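Local coordinates for protein pyridoxal kinase (Entamoeba histolytica, PDB 4S1H) that is a pyridoxal kinase, probably transferring a phosphate group from ATP to pyridoxal to yield pyridoxal 5'-phosphate with the help of bound metal ions, at residues N3-I8 with I24-F29; S9-S14 with G18-M23; T39-H44 with P48-S53; G217-Y222 with I258-C263. All coordinates share one frame; numbering follows the deposited sequence.

Interaction 1: N3-I8 with I24-F29; sequences NKVLTI and IILDSF
Val5 on strand 5-9 and Leu26 on helix 18-28 are the backbones' point of nearest approach, with 9.0 Å between their CA atoms, so strand and helix meet through side chains and not main chain. Val5 and Thr7 both turn their CB toward the helix, while Leu6 between them points to the other side of the sheet. Leu26 answers with one methyl, CD1, which spans both strand residues: it lies 4.3 Å from Val5 CG1 and 4.4 Å from Thr7 CG2. Leu26 CG stands anti to its own carbonyl carbon (chi1 -69°), and the extended chi2 carries CD1 outward from the helix to the strand. Thr7 presents two different ends. Its methyl belongs to this contact, whereas OG1, set opposite the backbone N (chi1 168°), is hydrogen-bonded to Asn19 OD1 and Tyr222 OH. Val5 also packs on Ile229, and Leu26 on Ser226, so helix 216-229 closes in beside the pair. Main-chain bonds from Val5 to Ile34 and from Leu6 to Phe78 and Val80 hold the strand inside the parallel part of the central sheet. The contact thus joins the first strand and first helix of the beta-alpha-beta unit 5-9, 18-28, 33-41, in a kinase of the ribokinase clan. Only 89 Å² is buried between the segments, and the methyls sit at the outer limit of van der Waals range. The contact is therefore a light, apolar one without directional bonds, and the polar grip on Thr7 comes from residues beyond it.

Interaction 2: S9-S14 with G18-M23; sequences SSYVCS and GNRCGM
The Tyr11 ring is approached obliquely by two carbons of the helix: Met23 CE, 4.0 Å from Tyr11 CD1, and Arg20 CD, 3.9 Å from Tyr11 CE1. Arg20 runs alongside the tyrosine in the same direction, its guanidinium plane turned 45° from the ring, while the Met23 chain crosses the tyrosine at about a right angle. At the edge of the guanidinium, in its plane, sits a water that accepts from Arg20 NE at 2.8 Å and lies 3.2 Å from Val12 O, a likely acceptor for it. The bend at chi2 (74°) brings Arg20 CD close to Tyr11 CE1 and the Val12 carbonyl before the guanidinium moves on to Asp27 of the second subunit, with which NH2 forms a salt bridge. Tyr11 OH likewise bonds Phe35 O of the second subunit, and Met23 packs on its counterpart there, so this face of the helix also serves the dimer interface. The segments are the loop leaving strand 5-9 and the opening turns of helix 18-28, the junction between strand and helix in a beta-alpha-beta unit. Here the backbone bond from Asn19 N to Ser10 O (2.8 Å) is bent. Beside it Gly18, whose positive phi suits a glycine, brings its CA to 3.5 Å from Ser10 OG. Ser10 binds pyridoxal 5'-phosphate in another structure of this protein; no such ligand occupies this chain. Asn19 CG packs 3.9 Å from Ser9 CB, while Asn19 OD1 is hydrogen-bonded to Thr7 OG1 and Ser9 OG to Tyr83 N.

Interaction 3: T39-H44 with P48-S53; sequences THLANH and PVVGGS
Hydrogen bonds come first between His40 and Ser53: His40 N donates to Ser53 O at 3.0 Å, almost straight at 172°. The return bond from Ser53 N to His40 O is weak (3.3 Å), and a water reinforces it, donating to His40 O at 2.7 Å and accepting from Ser53 N at 2.9 Å. Farther along, Ala42 N donates to Gly51 O at 2.9 Å. The one side-chain bond across the segments belongs to Asn43, whose CG sits between its backbone N and carbonyl carbon (chi1 45°). From there ND2 donates to Val49 O at 3.0 Å, on a lone pair, and to His44 O at 3.2 Å. Both acceptors lie close to the amide plane, which fixes the rotation of the amide; its OD1 is taken by Ser66 OG of the second subunit.

Close CA-H...O contacts supplement these bonds, from Gly52 CA to His40 O and from Leu41 CA to Gly51 O. Gly52 has a positive phi, and its position hard against His40 O and Leu41 leaves no space for a side chain.

The apolar side-chain pair is Leu41 and Val50, meeting through CD1 and CG1 at 4.0 Å; the other Leu41 methyl, CD2, lies against the Gly51-Gly52 main chain. Val50 CG1 also rests on Asn43 O, a buried carbonyl with no polar partner in the model.

Ser62 and Ser66 of the second subunit bond Gly52 N and Gly51 N. This is a loosely bonded beta hairpin, strand 52-54 antiparallel to 33-41 at the sheet's edge; its connection carries Thr45, which binds pyridoxal 5'-phosphate in a structure of this protein, though none is bound to this chain.

Interaction 4: G217-Y222 with I258-C263; sequences GDTLTY and INIINC. With ADP (adenosine-5'-diphosphate), chain C.
Thr219, in the first turns of the helix 216-229 that opens on the ADP phosphates, meets Ile258 and Ile260 of the loop between helix 234-250 and strand 277-278. Its side chain and those of the two isoleucines reach toward each other tip to tip. Ile258 CD1 comes within 3.1 Å of Thr219 OG1, short for a carbon-oxygen contact, while Ile260 CD1 stays at 4.1 Å from the same oxygen. That hydroxyl is spoken for elsewhere, being hydrogen-bonded to Gly215 O one turn back, so toward the loop it offers a packing surface. Ile258 reaches it with CG1 placed between its backbone N and carbonyl carbon (chi1 57°); Ile260 instead has CG1 opposite the backbone N (chi1 -166°). An inverse gamma turn centred on Asn259 lies between them, with a weak bond from Ile260 N to Ile258 O (3.0 Å), and lets both isoleucines face the helix. Asn262 ND2 bonds Asn259 OD1 at 2.9 Å, on a lone pair.

Gly215, Gly217 and Asp218 belong to the Gly-X-Gly-Asp signature of the ribokinase clan, where the start of this helix forms an anion hole for phosphate. Gly217 N donates to ADP O2B at 3.0 Å, in a bond bent to 140°, and the positive end of the helix dipole would be expected to favour the negative phosphate. Leu220 CD2 lies 4.0 Å from ADP O3' on the ribose. Helix 234-250 lines the same helix through Leu245, which packs on both Thr219 and Leu220, and Cys21 of helix 18-28 also touches Thr219.

Along the chain, interaction 2 is nested within the loop closed by interaction 1, interaction 3 follows, and interaction 4 comes last. Interactions 1 and 2 share helix 18-28, with centres about 11 Å apart. Interaction 3 uses strand 33-41, neighbour of strand 5-9 in the mixed sheet, and joins interaction 2 through Cys13 N to Leu41 O and Tyr11 N to Thr39 OG1. Interaction 4, centred about 11 Å from interaction 2, meets it where Asp218 OD2 takes Gly18 N. Interactions 3 and 4 do not touch, their nearest atoms being about 7 Å apart. Together the contacts connect the dimer interface, pyridoxal-phosphate site and ADP pocket through neighbouring parts of one fold.

Interaction 1: N3-I8 with I24-F29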
loop_
_atom_site.group_PDB
_atom_site.type_symbol
_atom_site.label_atom_id
_atom_site.label_comp_id
_atom_site.label_asym_id
_atom_site.label_seq_id
_atom_site.Cartn_x
_atom_site.Cartn_y
_atom_site.Cartn_z
ATOM N N ASN A 3 2.525 12.144 -10.001
ATOM C CA ASN A 3 3.197 11.581 -8.844
ATOM C C ASN A 3 4.169 12.606 -8.289
ATOM O O ASN A 3 5.028 13.074 -9.014
ATOM C CB ASN A 3 3.937 10.313 -9.256
ATOM C CG ASN A 3 2.986 9.215 -9.680
ATOM O OD1 ASN A 3 2.027 8.936 -8.971
ATOM N ND2 ASN A 3 3.246 8.595 -10.818
ATOM N N LYS A 4 4.000 12.943 -7.013
ATOM C CA LYS A 4 4.840 13.951 -6.353
ATOM C C LYS A 4 5.957 13.304 -5.544
ATOM O O LYS A 4 7.013 13.949 -5.326
ATOM C CB LYS A 4 3.957 14.830 -5.481
ATOM C CG LYS A 4 4.699 15.981 -4.811
ATOM C CD LYS A 4 3.767 16.932 -4.076
ATOM C CE LYS A 4 2.948 17.791 -5.023
ATOM N NZ LYS A 4 2.300 18.899 -4.271
ATOM N N VAL A 5 5.730 12.083 -5.043
ATOM C CA VAL A 5 6.678 11.385 -4.198
ATOM C C VAL A 5 7.060 10.046 -4.796
ATOM O O VAL A 5 6.209 9.355 -5.344
ATOM C CB VAL A 5 6.098 11.119 -2.771
ATOM C CG1 VAL A 5 7.099 10.414 -1.872
ATOM C CG2 VAL A 5 5.618 12.430 -2.152
ATOM N N LEU A 6 8.326 9.675 -4.646
ATOM C CA LEU A 6 8.777 8.311 -4.927
ATOM C C LEU A 6 9.364 7.778 -3.651
ATOM O O LEU A 6 10.221 8.440 -3.035
ATOM C CB LEU A 6 9.806 8.292 -6.045
ATOM C CG LEU A 6 10.625 7.034 -6.246
ATOM C CD1 LEU A 6 9.702 5.916 -6.740
ATOM C CD2 LEU A 6 11.744 7.319 -7.236
ATOM N N THR A 7 8.868 6.621 -3.238
ATOM C CA THR A 7 9.320 6.020 -1.984
ATOM C C THR A 7 9.670 4.559 -2.205
ATOM O O THR A 7 8.887 3.763 -2.764
ATOM C CB THR A 7 8.319 6.227 -0.821
ATOM O OG1 THR A 7 8.684 5.378 0.276
ATOM C CG2 THR A 7 6.928 5.922 -1.228
ATOM N N ILE A 8 10.865 4.219 -1.783
ATOM C CA ILE A 8 11.481 2.927 -2.015
ATOM C C ILE A 8 11.757 2.311 -0.668
ATOM O O ILE A 8 12.637 2.789 0.081
ATOM C CB ILE A 8 12.803 3.100 -2.828
ATOM C CG1 ILE A 8 12.548 3.795 -4.172
ATOM C CG2 ILE A 8 13.526 1.774 -2.980
ATOM C CD1 ILE A 8 13.799 4.225 -4.923
ATOM N N ILE A 24 -0.329 4.081 3.771
ATOM C CA ILE A 24 -1.405 4.482 4.642
ATOM C C ILE A 24 -1.329 5.988 4.903
ATOM O O ILE A 24 -2.337 6.692 4.835
ATOM C CB ILE A 24 -1.364 3.714 5.979
ATOM C CG1 ILE A 24 -1.690 2.241 5.733
ATOM C CG2 ILE A 24 -2.346 4.313 6.993
ATOM C CD1 ILE A 24 -1.254 1.333 6.872
ATOM N N ILE A 25 -0.128 6.472 5.215
ATOM C CA ILE A 25 0.033 7.864 5.627
ATOM C C ILE A 25 -0.114 8.817 4.424
ATOM O O ILE A 25 -0.901 9.767 4.472
ATOM C CB ILE A 25 1.345 8.085 6.405
ATOM C CG1 ILE A 25 1.287 7.231 7.665
ATOM C CG2 ILE A 25 1.520 9.564 6.707
ATOM C CD1 ILE A 25 2.632 6.962 8.320
ATOM N N LEU A 26 0.656 8.580 3.377
ATOM C CA LEU A 26 0.602 9.436 2.174
ATOM C C LEU A 26 -0.773 9.377 1.509
ATOM O O LEU A 26 -1.292 10.422 1.081
ATOM C CB LEU A 26 1.713 9.084 1.194
ATOM C CG LEU A 26 3.128 9.444 1.648
ATOM C CD1 LEU A 26 4.203 8.759 0.821
ATOM C CD2 LEU A 26 3.358 10.950 1.655
ATOM N N ASP A 27 -1.389 8.206 1.469
ATOM C CA ASP A 27 -2.795 8.132 0.978
ATOM C C ASP A 27 -3.736 9.024 1.838
ATOM O O ASP A 27 -4.553 9.787 1.300
ATOM C CB ASP A 27 -3.363 6.679 0.921
ATOM C CG ASP A 27 -2.642 5.745 -0.111
ATOM O OD1 ASP A 27 -1.838 6.200 -0.968
ATOM O OD2 ASP A 27 -2.874 4.496 -0.044
ATOM N N SER A 28 -3.612 8.974 3.165
ATOM C CA SER A 28 -4.483 9.749 4.036
ATOM C C SER A 28 -4.269 11.272 3.900
ATOM O O SER A 28 -5.184 12.045 4.099
ATOM C CB SER A 28 -4.362 9.310 5.509
ATOM O OG SER A 28 -3.906 10.371 6.331
ATOM N N PHE A 29 -3.060 11.671 3.513
ATOM C CA PHE A 29 -2.751 13.086 3.235
ATOM C C PHE A 29 -3.056 13.459 1.782
ATOM O O PHE A 29 -2.864 14.595 1.409
ATOM C CB PHE A 29 -1.259 13.414 3.538
ATOM C CG PHE A 29 -0.953 13.770 4.981
ATOM C CD1 PHE A 29 -0.730 12.795 5.928
ATOM C CD2 PHE A 29 -0.824 15.118 5.381
ATOM C CE1 PHE A 29 -0.443 13.121 7.238
ATOM C CE2 PHE A 29 -0.528 15.455 6.699
ATOM C CZ PHE A 29 -0.338 14.451 7.635
#

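Interaction 2: S9-S14 with G18-M23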
loop_
_atom_site.group_PDB
_atom_site.type_symbol
_atom_site.label_atom_id
_atom_site.label_comp_id
_atom_site.label_asym_id
_atom_site.label_seq_id
_atom_site.Cartn_x
_atom_site.Cartn_y
_atom_site.Cartn_z
ATOM N N SER A 9 11.034 1.266 -0.308
ATOM C CA SER A 9 11.179 0.660 1.004
ATOM C C SER A 9 10.469 -0.691 1.051
ATOM O O SER A 9 9.974 -1.181 0.023
ATOM C CB SER A 9 10.663 1.592 2.109
ATOM O OG SER A 9 11.026 1.098 3.394
ATOM N N SER A 10 10.445 -1.304 2.212
ATOM C CA SER A 10 9.988 -2.677 2.371
ATOM C C SER A 10 8.476 -2.788 2.325
ATOM O O SER A 10 7.763 -1.801 2.433
ATOM C CB SER A 10 10.455 -3.219 3.722
ATOM O OG SER A 10 10.095 -2.302 4.751
ATOM N N TYR A 11 7.983 -4.014 2.147
ATOM C CA TYR A 11 6.554 -4.293 2.130
ATOM C C TYR A 11 6.256 -5.544 2.953
ATOM O O TYR A 11 6.972 -6.546 2.824
ATOM C CB TYR A 11 6.051 -4.456 0.687
ATOM C CG TYR A 11 4.590 -4.771 0.633
ATOM C CD1 TYR A 11 3.664 -3.766 0.638
ATOM C CD2 TYR A 11 4.141 -6.089 0.629
ATOM C CE1 TYR A 11 2.313 -4.024 0.646
ATOM C CE2 TYR A 11 2.780 -6.381 0.609
ATOM C CZ TYR A 11 1.879 -5.339 0.587
ATOM O OH TYR A 11 0.523 -5.561 0.592
ATOM N N VAL A 12 5.204 -5.455 3.770
ATOM C CA VAL A 12 4.607 -6.595 4.483
ATOM C C VAL A 12 3.128 -6.726 4.136
ATOM O O VAL A 12 2.430 -5.717 4.052
ATOM C CB VAL A 12 4.746 -6.491 6.025
ATOM C CG1 VAL A 12 6.198 -6.694 6.386
ATOM C CG2 VAL A 12 4.225 -5.143 6.557
ATOM N N CYS A 13 2.680 -7.957 3.913
ATOM C CA CYS A 13 1.257 -8.230 3.568
ATOM C C CYS A 13 0.286 -7.978 4.707
ATOM O O CYS A 13 -0.836 -7.530 4.515
ATOM C CB CYS A 13 1.076 -9.670 3.081
ATOM S SG CYS A 13 2.080 -10.072 1.650
ATOM N N SER A 14 0.755 -8.242 5.929
ATOM C CA SER A 14 0.015 -8.039 7.153
ATOM C C SER A 14 0.855 -7.150 8.052
ATOM O O SER A 14 2.101 -7.237 8.059
ATOM C CB SER A 14 -0.208 -9.363 7.834
ATOM O OG SER A 14 -0.974 -9.251 9.022
ATOM N N GLY A 18 7.612 0.028 6.830
ATOM C CA GLY A 18 8.134 0.489 5.582
ATOM C C GLY A 18 7.130 1.153 4.668
ATOM O O GLY A 18 6.332 2.020 5.084
ATOM N N ASN A 19 7.142 0.718 3.414
ATOM C CA ASN A 19 6.217 1.300 2.438
ATOM C C ASN A 19 4.727 1.070 2.719
ATOM O O ASN A 19 3.909 1.828 2.230
ATOM C CB ASN A 19 6.552 0.887 0.995
ATOM C CG ASN A 19 7.270 1.963 0.225
ATOM O OD1 ASN A 19 7.326 3.119 0.642
ATOM N ND2 ASN A 19 7.810 1.599 -0.910
ATOM N N ARG A 20 4.373 0.074 3.518
ATOM C CA ARG A 20 2.994 -0.091 3.948
ATOM C C ARG A 20 2.543 1.070 4.847
ATOM O O ARG A 20 1.458 1.619 4.658
ATOM C CB ARG A 20 2.782 -1.456 4.570
ATOM C CG ARG A 20 1.374 -1.827 4.857
ATOM C CD ARG A 20 0.528 -2.196 3.628
ATOM N NE ARG A 20 -0.827 -2.269 4.193
ATOM C CZ ARG A 20 -1.843 -1.426 4.001
ATOM N NH1 ARG A 20 -1.771 -0.406 3.139
ATOM N NH2 ARG A 20 -2.938 -1.599 4.716
ATOM N N CYS A 21 3.374 1.449 5.823
ATOM C CA CYS A 21 3.178 2.717 6.569
ATOM C C CYS A 21 3.087 3.908 5.633
ATOM O O CYS A 21 2.230 4.766 5.794
ATOM C CB CYS A 21 4.305 2.954 7.572
ATOM S SG CYS A 21 4.319 1.728 8.865
ATOM N N GLY A 22 3.985 3.963 4.652
ATOM C CA GLY A 22 4.023 5.043 3.703
ATOM C C GLY A 22 2.743 5.147 2.917
ATOM O O GLY A 22 2.209 6.238 2.749
ATOM N N MET A 23 2.213 4.015 2.508
ATOM C CA MET A 23 0.970 4.043 1.721
ATOM C C MET A 23 -0.168 4.607 2.559
ATOM O O MET A 23 -0.919 5.471 2.121
ATOM C CB MET A 23 0.621 2.641 1.212
ATOM C CG MET A 23 1.638 2.039 0.234
ATOM S SD MET A 23 1.456 0.231 -0.073
ATOM C CE MET A 23 2.972 -0.111 -0.933
HETATM O O HOH W 1 -0.254 -4.670 5.473
#

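Interaction 3: T39-H44 with P48-S53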
loop_
_atom_site.group_PDB
_atom_site.type_symbol
_atom_site.label_atom_id
_atom_site.label_comp_id
_atom_site.label_asym_id
_atom_site.label_seq_id
_atom_site.Cartn_x
_atom_site.Cartn_y
_atom_site.Cartn_z
ATOM N N THR A 39 11.004 -5.455 -0.655
ATOM C CA THR A 39 10.665 -6.809 -0.169
ATOM C C THR A 39 9.201 -7.092 -0.433
ATOM O O THR A 39 8.420 -6.168 -0.631
ATOM C CB THR A 39 10.864 -6.982 1.347
ATOM O OG1 THR A 39 9.881 -6.241 2.089
ATOM C CG2 THR A 39 12.259 -6.505 1.782
ATOM N N HIS A 40 8.854 -8.371 -0.406
ATOM C CA HIS A 40 7.459 -8.819 -0.336
ATOM C C HIS A 40 7.388 -9.918 0.723
ATOM O O HIS A 40 7.536 -11.102 0.414
ATOM C CB HIS A 40 6.994 -9.291 -1.722
ATOM C CG HIS A 40 5.574 -9.788 -1.766
ATOM N ND1 HIS A 40 5.159 -10.743 -2.668
ATOM C CD2 HIS A 40 4.478 -9.475 -1.032
ATOM C CE1 HIS A 40 3.878 -11.000 -2.497
ATOM N NE2 HIS A 40 3.435 -10.248 -1.522
ATOM N N LEU A 41 7.168 -9.511 1.979
ATOM C CA LEU A 41 7.122 -10.435 3.102
ATOM C C LEU A 41 5.711 -10.571 3.639
ATOM O O LEU A 41 4.911 -9.657 3.524
ATOM C CB LEU A 41 7.989 -9.925 4.249
ATOM C CG LEU A 41 9.410 -9.534 3.834
ATOM C CD1 LEU A 41 10.151 -8.963 5.026
ATOM C CD2 LEU A 41 10.147 -10.735 3.278
ATOM N N ALA A 42 5.422 -11.696 4.255
ATOM C CA ALA A 42 4.114 -11.922 4.867
ATOM C C ALA A 42 3.846 -10.975 6.011
ATOM O O ALA A 42 2.754 -10.481 6.185
ATOM C CB ALA A 42 4.023 -13.340 5.383
ATOM N N ASN A 43 4.893 -10.767 6.824
ATOM C CA ASN A 43 4.779 -10.014 8.068
ATOM C C ASN A 43 6.179 -9.512 8.455
ATOM O O ASN A 43 7.155 -9.853 7.804
ATOM C CB ASN A 43 4.173 -10.904 9.156
ATOM C CG ASN A 43 4.782 -12.300 9.192
ATOM O OD1 ASN A 43 4.168 -13.284 8.762
ATOM N ND2 ASN A 43 6.026 -12.388 9.689
ATOM N N HIS A 44 6.274 -8.663 9.464
ATOM C CA HIS A 44 7.585 -8.117 9.789
ATOM C C HIS A 44 8.500 -9.134 10.493
ATOM O O HIS A 44 8.082 -10.233 10.862
ATOM C CB HIS A 44 7.490 -6.758 10.492
ATOM C CG HIS A 44 6.849 -6.805 11.833
ATOM N ND1 HIS A 44 7.358 -7.544 12.884
ATOM C CD2 HIS A 44 5.781 -6.142 12.325
ATOM C CE1 HIS A 44 6.603 -7.371 13.946
ATOM N NE2 HIS A 44 5.645 -6.520 13.638
ATOM N N PRO A 48 8.182 -15.187 14.510
ATOM C CA PRO A 48 8.998 -16.411 14.390
ATOM C C PRO A 48 9.245 -16.933 12.980
ATOM O O PRO A 48 10.242 -17.600 12.749
ATOM C CB PRO A 48 8.189 -17.467 15.141
ATOM C CG PRO A 48 7.272 -16.719 16.018
ATOM C CD PRO A 48 7.016 -15.397 15.392
ATOM N N VAL A 49 8.303 -16.699 12.071
ATOM C CA VAL A 49 8.449 -17.102 10.684
ATOM C C VAL A 49 8.180 -15.843 9.888
ATOM O O VAL A 49 7.289 -15.081 10.252
ATOM C CB VAL A 49 7.418 -18.201 10.357
ATOM C CG1 VAL A 49 7.414 -18.572 8.883
ATOM C CG2 VAL A 49 7.658 -19.448 11.197
ATOM N N VAL A 50 9.005 -15.598 8.866
ATOM C CA VAL A 50 8.884 -14.440 7.994
ATOM C C VAL A 50 8.919 -14.932 6.548
ATOM O O VAL A 50 9.967 -15.010 5.928
ATOM C CB VAL A 50 10.002 -13.401 8.224
ATOM C CG1 VAL A 50 9.739 -12.122 7.453
ATOM C CG2 VAL A 50 10.141 -13.079 9.714
ATOM N N GLY A 51 7.748 -15.215 5.981
ATOM C CA GLY A 51 7.704 -15.772 4.640
ATOM C C GLY A 51 7.882 -14.678 3.594
ATOM O O GLY A 51 7.647 -13.504 3.860
ATOM N N GLY A 52 8.355 -15.072 2.425
ATOM C CA GLY A 52 8.547 -14.179 1.284
ATOM C C GLY A 52 10.016 -13.821 1.083
ATOM O O GLY A 52 10.882 -14.289 1.830
ATOM N N SER A 53 10.283 -12.955 0.116
ATOM C CA SER A 53 11.649 -12.680 -0.376
ATOM C C SER A 53 11.906 -11.195 -0.574
ATOM O O SER A 53 10.985 -10.396 -0.774
ATOM C CB SER A 53 11.917 -13.360 -1.731
ATOM O OG SER A 53 12.136 -14.759 -1.610
HETATM O O HOH W 2 8.005 -12.717 -1.672
#

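Interaction 4: G217-Y222 with I258-C263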
loop_
_atom_site.group_PDB
_atom_site.type_symbol
_atom_site.label_atom_id
_atom_site.label_comp_id
_atom_site.label_asym_id
_atom_site.label_seq_id
_atom_site.Cartn_x
_atom_site.Cartn_y
_atom_site.Cartn_z
ATOM N N GLY A 217 9.470 4.263 13.635
ATOM C CA GLY A 217 10.338 5.128 12.877
ATOM C C GLY A 217 9.844 5.369 11.476
ATOM O O GLY A 217 9.963 6.467 10.957
ATOM N N ASP A 218 9.315 4.322 10.853
ATOM C CA ASP A 218 8.742 4.475 9.517
ATOM C C ASP A 218 7.547 5.442 9.543
ATOM O O ASP A 218 7.417 6.314 8.680
ATOM C CB ASP A 218 8.320 3.090 8.966
ATOM C CG ASP A 218 9.487 2.080 8.944
ATOM O OD1 ASP A 218 10.671 2.532 8.887
ATOM O OD2 ASP A 218 9.223 0.842 8.994
ATOM N N THR A 219 6.674 5.261 10.516
ATOM C CA THR A 219 5.495 6.105 10.685
ATOM C C THR A 219 5.930 7.553 10.894
ATOM O O THR A 219 5.435 8.451 10.233
ATOM C CB THR A 219 4.638 5.576 11.831
ATOM O OG1 THR A 219 4.183 4.260 11.495
ATOM C CG2 THR A 219 3.476 6.489 12.138
ATOM N N LEU A 220 6.908 7.780 11.767
ATOM C CA LEU A 220 7.455 9.134 11.931
ATOM C C LEU A 220 7.915 9.754 10.603
ATOM O O LEU A 220 7.583 10.915 10.298
ATOM C CB LEU A 220 8.633 9.166 12.941
ATOM C CG LEU A 220 9.403 10.504 13.111
ATOM C CD1 LEU A 220 8.483 11.637 13.519
ATOM C CD2 LEU A 220 10.534 10.328 14.095
ATOM N N THR A 221 8.689 8.992 9.838
ATOM C CA THR A 221 9.242 9.436 8.584
ATOM C C THR A 221 8.121 9.935 7.656
ATOM O O THR A 221 8.246 11.035 7.095
ATOM C CB THR A 221 9.986 8.287 7.904
ATOM O OG1 THR A 221 11.192 8.002 8.616
ATOM C CG2 THR A 221 10.322 8.593 6.448
ATOM N N TYR A 222 7.053 9.159 7.490
ATOM C CA TYR A 222 6.009 9.563 6.517
ATOM C C TYR A 222 5.089 10.673 7.014
ATOM O O TYR A 222 4.667 11.506 6.228
ATOM C CB TYR A 222 5.214 8.354 6.018
ATOM C CG TYR A 222 6.102 7.470 5.185
ATOM C CD1 TYR A 222 6.481 7.844 3.882
ATOM C CD2 TYR A 222 6.589 6.285 5.687
ATOM C CE1 TYR A 222 7.336 7.038 3.121
ATOM C CE2 TYR A 222 7.442 5.483 4.934
ATOM C CZ TYR A 222 7.810 5.873 3.669
ATOM O OH TYR A 222 8.643 5.094 2.911
ATOM N N ILE A 258 1.520 -1.500 15.392
ATOM C CA ILE A 258 0.978 -0.190 15.758
ATOM C C ILE A 258 -0.413 -0.022 15.189
ATOM O O ILE A 258 -0.744 -0.589 14.131
ATOM C CB ILE A 258 1.876 0.995 15.334
ATOM C CG1 ILE A 258 2.133 0.989 13.825
ATOM C CG2 ILE A 258 3.175 0.971 16.142
ATOM C CD1 ILE A 258 2.842 2.212 13.315
ATOM N N ASN A 259 -1.243 0.721 15.918
ATOM C CA ASN A 259 -2.668 0.861 15.599
ATOM C C ASN A 259 -2.948 1.979 14.555
ATOM O O ASN A 259 -3.815 2.831 14.756
ATOM C CB ASN A 259 -3.435 1.100 16.893
ATOM C CG ASN A 259 -4.917 0.884 16.764
ATOM O OD1 ASN A 259 -5.392 0.264 15.806
ATOM N ND2 ASN A 259 -5.661 1.351 17.752
ATOM N N ILE A 260 -2.266 1.919 13.428
ATOM C CA ILE A 260 -2.306 2.993 12.476
ATOM C C ILE A 260 -3.637 3.042 11.707
ATOM O O ILE A 260 -4.106 4.127 11.415
ATOM C CB ILE A 260 -1.052 2.984 11.563
ATOM C CG1 ILE A 260 -0.949 4.310 10.808
ATOM C CG2 ILE A 260 -1.048 1.810 10.602
ATOM C CD1 ILE A 260 0.333 4.446 10.017
ATOM N N ILE A 261 -4.254 1.899 11.426
ATOM C CA ILE A 261 -5.534 1.901 10.638
ATOM C C ILE A 261 -6.658 2.632 11.392
ATOM O O ILE A 261 -7.314 3.528 10.852
ATOM C CB ILE A 261 -5.975 0.482 10.245
ATOM C CG1 ILE A 261 -4.929 -0.209 9.353
ATOM C CG2 ILE A 261 -7.309 0.510 9.492
ATOM C CD1 ILE A 261 -4.636 0.459 8.019
ATOM N N ASN A 262 -6.853 2.297 12.661
ATOM C CA ASN A 262 -7.843 2.976 13.493
ATOM C C ASN A 262 -7.517 4.444 13.774
ATOM O O ASN A 262 -8.422 5.226 14.066
ATOM C CB ASN A 262 -8.111 2.192 14.775
ATOM C CG ASN A 262 -8.756 0.841 14.486
ATOM O OD1 ASN A 262 -9.719 0.779 13.718
ATOM N ND2 ASN A 262 -8.167 -0.254 15.000
ATOM N N CYS A 263 -6.232 4.798 13.656
ATOM C CA CYS A 263 -5.779 6.138 13.883
ATOM C C CYS A 263 -5.705 6.970 12.615
ATOM O O CYS A 263 -5.327 8.131 12.689
ATOM C CB CYS A 263 -4.428 6.114 14.627
ATOM S SG CYS A 263 -4.625 5.533 16.350
HETATM P PB ADP C . 12.894 3.264 14.860
HETATM O O1B ADP C . 13.713 2.658 15.977
HETATM O O2B ADP C . 11.723 2.395 14.434
HETATM O O3B ADP C . 13.768 3.790 13.764
HETATM P PA ADP C . 12.374 5.206 16.950
HETATM O O1A ADP C . 13.457 6.250 16.904
HETATM O O2A ADP C . 12.472 4.092 17.939
HETATM O O3A ADP C . 12.185 4.568 15.472
HETATM O "O5'" ADP C . 10.968 5.906 17.144
HETATM C "C5'" ADP C . 10.478 6.946 16.323
HETATM C "C4'" ADP C . 9.621 7.821 17.193
HETATM O "O4'" ADP C . 8.567 7.039 17.754
HETATM C "C3'" ADP C . 10.405 8.374 18.377
HETATM O "O3'" ADP C . 11.010 9.632 18.056
HETATM C "C2'" ADP C . 9.351 8.467 19.438
HETATM O "O2'" ADP C . 8.628 9.681 19.290
HETATM C "C1'" ADP C . 8.406 7.317 19.138
HETATM N N9 ADP C . 8.635 6.090 19.937
HETATM C C8 ADP C . 9.220 4.938 19.582
HETATM N N7 ADP C . 9.207 4.037 20.595
HETATM C C5 ADP C . 8.586 4.628 21.626
HETATM C C6 ADP C . 8.210 4.245 23.007
HETATM N N6 ADP C . 8.531 3.019 23.469
HETATM N N1 ADP C . 7.570 5.168 23.756
HETATM C C2 ADP C . 7.257 6.406 23.280
HETATM N N3 ADP C . 7.563 6.812 22.031
HETATM C C4 ADP C . 8.210 5.976 21.185
#